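Local coordinates for protein metal transporter CNNM3 (Homo sapiens, PDB 6DFD) that probably exports magnesium ions across the membrane, an activity that requires the dimer-forming cyclic nucleotide-binding homology domain to which this contact belongs, at residues Y102-P107 against E120-K125. The protein carries 6 engineered substitutions. Numbering follows the deposited sequence.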
ATOM      1  N   TYR A 102      -7.021  10.403   1.172  1.00 42.69           N
ATOM      2  CA  TYR A 102      -7.625  10.098  -0.112  1.00 43.38           C
ATOM      3  C   TYR A 102      -8.854   9.238   0.120  1.00 44.06           C
ATOM      4  O   TYR A 102      -8.904   8.447   1.066  1.00 43.00           O
ATOM      5  CB  TYR A 102      -6.655   9.362  -1.036  1.00 41.50           C
ATOM      6  CG  TYR A 102      -5.442  10.184  -1.373  1.00 38.56           C
ATOM      7  CD1 TYR A 102      -5.441  11.026  -2.474  1.00 39.12           C
ATOM      8  CD2 TYR A 102      -4.305  10.132  -0.581  1.00 36.72           C
ATOM      9  CE1 TYR A 102      -4.331  11.789  -2.788  1.00 37.54           C
ATOM     10  CE2 TYR A 102      -3.188  10.892  -0.885  1.00 35.99           C
ATOM     11  CZ  TYR A 102      -3.214  11.719  -1.994  1.00 35.76           C
ATOM     12  OH  TYR A 102      -2.117  12.488  -2.311  1.00 36.61           O
ATOM     13  N   GLN A 103      -9.843   9.395  -0.754  1.00 44.57           N
ATOM     14  CA  GLN A 103     -11.051   8.589  -0.679  1.00 47.65           C
ATOM     15  C   GLN A 103     -11.413   8.122  -2.077  1.00 53.18           C
ATOM     16  O   GLN A 103     -11.468   8.934  -3.007  1.00 51.25           O
ATOM     17  CB  GLN A 103     -12.196   9.380  -0.052  1.00 49.90           C
ATOM     18  CG  GLN A 103     -11.881   9.829   1.362  1.00 54.38           C
ATOM     19  CD  GLN A 103     -12.911  10.778   1.911  1.00 63.07           C
ATOM     20  OE1 GLN A 103     -12.643  11.965   2.100  1.00 70.20           O
ATOM     21  NE2 GLN A 103     -14.104  10.261   2.169  1.00 62.75           N
ATOM     22  N   ARG A 104     -11.629   6.813  -2.218  1.00 62.47           N
ATOM     23  CA  ARG A 104     -12.027   6.224  -3.490  1.00 69.80           C
ATOM     24  C   ARG A 104     -13.026   7.115  -4.205  1.00 73.86           C
ATOM     25  O   ARG A 104     -13.982   7.609  -3.603  1.00 70.68           O
ATOM     26  CB  ARG A 104     -12.653   4.847  -3.276  1.00 72.66           C
ATOM     27  CG  ARG A 104     -11.690   3.706  -3.067  1.00 75.33           C
ATOM     28  CD  ARG A 104     -12.433   2.386  -3.240  1.00 80.01           C
ATOM     29  NE  ARG A 104     -12.172   1.789  -4.546  1.00 82.89           N
ATOM     30  CZ  ARG A 104     -11.241   0.869  -4.785  1.00 81.76           C
ATOM     31  NH1 ARG A 104     -10.465   0.411  -3.805  1.00 80.39           N
ATOM     32  NH2 ARG A 104     -11.086   0.402  -6.017  1.00 81.29           N
ATOM     33  N   SER A 105     -12.788   7.320  -5.497  1.00 81.30           N
ATOM     34  CA  SER A 105     -13.705   7.980  -6.416  1.00 89.02           C
ATOM     35  C   SER A 105     -13.933   9.450  -6.081  1.00 88.55           C
ATOM     36  O   SER A 105     -14.703  10.114  -6.783  1.00 97.13           O
ATOM     37  CB  SER A 105     -15.070   7.275  -6.479  1.00 93.28           C
ATOM     38  OG  SER A 105     -14.927   5.897  -6.791  1.00 93.15           O
ATOM     39  N   GLN A 106     -13.294   9.984  -5.041  1.00 75.49           N
ATOM     40  CA  GLN A 106     -13.443  11.393  -4.702  1.00 65.50           C
ATOM     41  C   GLN A 106     -12.365  12.204  -5.413  1.00 60.40           C
ATOM     42  O   GLN A 106     -11.172  11.910  -5.238  1.00 55.15           O
ATOM     43  CB  GLN A 106     -13.344  11.607  -3.204  1.00 62.96           C
ATOM     44  CG  GLN A 106     -13.165  13.070  -2.813  1.00 67.75           C
ATOM     45  CD  GLN A 106     -13.615  13.361  -1.394  1.00 76.74           C
ATOM     46  OE1 GLN A 106     -12.826  13.812  -0.561  1.00 79.39           O
ATOM     47  NE2 GLN A 106     -14.890  13.111  -1.110  1.00 82.11           N
ATOM     48  N   PRO A 107     -12.725  13.211  -6.212  1.00 63.64           N
ATOM     49  CA  PRO A 107     -11.704  13.998  -6.914  1.00 64.03           C
ATOM     50  C   PRO A 107     -10.644  14.520  -5.956  1.00 59.87           C
ATOM     51  O   PRO A 107     -10.946  14.976  -4.851  1.00 60.30           O
ATOM     52  CB  PRO A 107     -12.508  15.143  -7.537  1.00 69.54           C
ATOM     53  CG  PRO A 107     -13.886  14.611  -7.673  1.00 71.88           C
ATOM     54  CD  PRO A 107     -14.089  13.681  -6.519  1.00 68.36           C
ATOM     55  N   GLU A 120      -3.507   3.457   6.762  1.00 34.35           N
ATOM     56  CA  GLU A 120      -4.089   2.276   6.152  1.00 36.36           C
ATOM     57  C   GLU A 120      -4.545   2.647   4.755  1.00 35.42           C
ATOM     58  O   GLU A 120      -5.198   3.681   4.556  1.00 36.03           O
ATOM     59  CB  GLU A 120      -5.271   1.739   6.963  1.00 41.20           C
ATOM     60  CG  GLU A 120      -5.952   0.525   6.321  1.00 46.61           C
ATOM     61  CD  GLU A 120      -7.090  -0.025   7.171  1.00 53.71           C
ATOM     62  OE1 GLU A 120      -6.820  -0.871   8.046  1.00 55.90           O
ATOM     63  OE2 GLU A 120      -8.245   0.404   6.965  1.00 56.47           O
ATOM     64  N   VAL A 121      -4.199   1.800   3.799  1.00 36.01           N
ATOM     65  CA  VAL A 121      -4.545   1.978   2.403  1.00 39.91           C
ATOM     66  C   VAL A 121      -5.457   0.829   2.016  1.00 41.83           C
ATOM     67  O   VAL A 121      -5.138  -0.334   2.290  1.00 43.81           O
ATOM     68  CB  VAL A 121      -3.295   1.988   1.504  1.00 44.50           C
ATOM     69  CG1 VAL A 121      -3.674   2.315   0.077  1.00 47.56           C
ATOM     70  CG2 VAL A 121      -2.258   2.964   2.028  1.00 46.92           C
ATOM     71  N   GLU A 122      -6.577   1.146   1.376  1.00 42.06           N
ATOM     72  CA  GLU A 122      -7.402   0.133   0.729  1.00 45.47           C
ATOM     73  C   GLU A 122      -7.469   0.484  -0.750  1.00 43.45           C
ATOM     74  O   GLU A 122      -7.857   1.601  -1.105  1.00 43.68           O
ATOM     75  CB  GLU A 122      -8.793   0.048   1.366  1.00 55.26           C
ATOM     76  CG  GLU A 122      -9.676   1.236   1.136  1.00 68.80           C
ATOM     77  CD  GLU A 122     -10.674   0.995   0.024  1.00 81.72           C
ATOM     78  OE1 GLU A 122     -10.496   1.574  -1.066  1.00 85.35           O
ATOM     79  OE2 GLU A 122     -11.626   0.215   0.240  1.00 86.84           O
ATOM     80  N   ILE A 123      -7.075  -0.457  -1.609  1.00 43.44           N
ATOM     81  CA  ILE A 123      -6.688  -0.099  -2.968  1.00 47.24           C
ATOM     82  C   ILE A 123      -7.078  -1.197  -3.949  1.00 49.47           C
ATOM     83  O   ILE A 123      -7.103  -2.388  -3.616  1.00 48.30           O
ATOM     84  CB  ILE A 123      -5.171   0.192  -3.038  1.00 48.72           C
ATOM     85  CG1 ILE A 123      -4.787   0.665  -4.441  1.00 54.76           C
ATOM     86  CG2 ILE A 123      -4.374  -1.033  -2.642  1.00 46.22           C
ATOM     87  CD1 ILE A 123      -3.551   1.519  -4.464  1.00 57.37           C
ATOM     88  N   GLY A 124      -7.385  -0.771  -5.176  1.00 53.52           N
ATOM     89  CA  GLY A 124      -7.646  -1.687  -6.267  1.00 56.11           C
ATOM     90  C   GLY A 124      -9.088  -2.150  -6.291  1.00 55.80           C
ATOM     91  O   GLY A 124      -9.914  -1.791  -5.448  1.00 54.39           O
ATOM     92  N   LYS A 125      -9.392  -2.972  -7.299  1.00 57.55           N
ATOM     93  CA  LYS A 125     -10.754  -3.474  -7.468  1.00 62.50           C
ATOM     94  C   LYS A 125     -11.166  -4.384  -6.319  1.00 59.35           C
ATOM     95  O   LYS A 125     -12.361  -4.505  -6.027  1.00 58.88           O
ATOM     96  CB  LYS A 125     -10.887  -4.224  -8.798  1.00 73.97           C
ATOM     97  CG  LYS A 125     -10.810  -3.338 -10.038  1.00 85.57           C
ATOM     98  CD  LYS A 125      -9.406  -3.324 -10.616  1.00 93.56           C
ATOM     99  CE  LYS A 125      -9.165  -2.152 -11.555  1.00 96.81           C
ATOM    100  NZ  LYS A 125      -7.722  -1.779 -11.591  1.00 94.39           N
TER
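Glu122, near the end of strand 119-123, receives the side chain of Arg104 reaching over from the loop that follows strand 100-102. Arg104 NH1 lies 3.0 Å from Glu122 OE1 in a salt bridge whose hydrogen bond is nearly straight (170°). The oxygen sits close to the guanidinium plane but is met from above its own carboxylate plane, the two flat groups standing almost perpendicular. Aliphatic Arg104 CD lies close against Glu122 OE1, 3.0 Å away, a tight approach. A long, flexible acid suits this place, because the bend at chi2 (100°) turns the carboxylate toward the arginine, and Thr182 adds a weak hydrogen bond to the same oxygen.

The contact joins a loop and a strand of the beta-barrel in the cyclic nucleotide-binding homology domain, a cupin-type fold; strand 181-185 lies between strands 100-102 and 119-123, and Arg104 bridges across the start of that strand from the second position of a type II beta turn (Gln103 to Gln106). Its long, flat, several-headed donor can serve carboxylate and carbonyl at once. Ile123 faces away from the loop, its hydrophobic side chain packing on Ile123 of the second subunit. At Gly124 the strand has ended, and a positive phi is easily adopted without a side chain. Arg104 NH2 donates to Gly124 O at 2.6 Å in a bent bond (134°), from above the carbonyl plane, and NH1 adds a weak one. Were Arg104 an alanine, Glu122 would probably lose this salt bridge and the Gly124 carbonyl both guanidinium donors. Lys125 points away, its backbone N hydrogen-bonded to Asp180 of the second subunit.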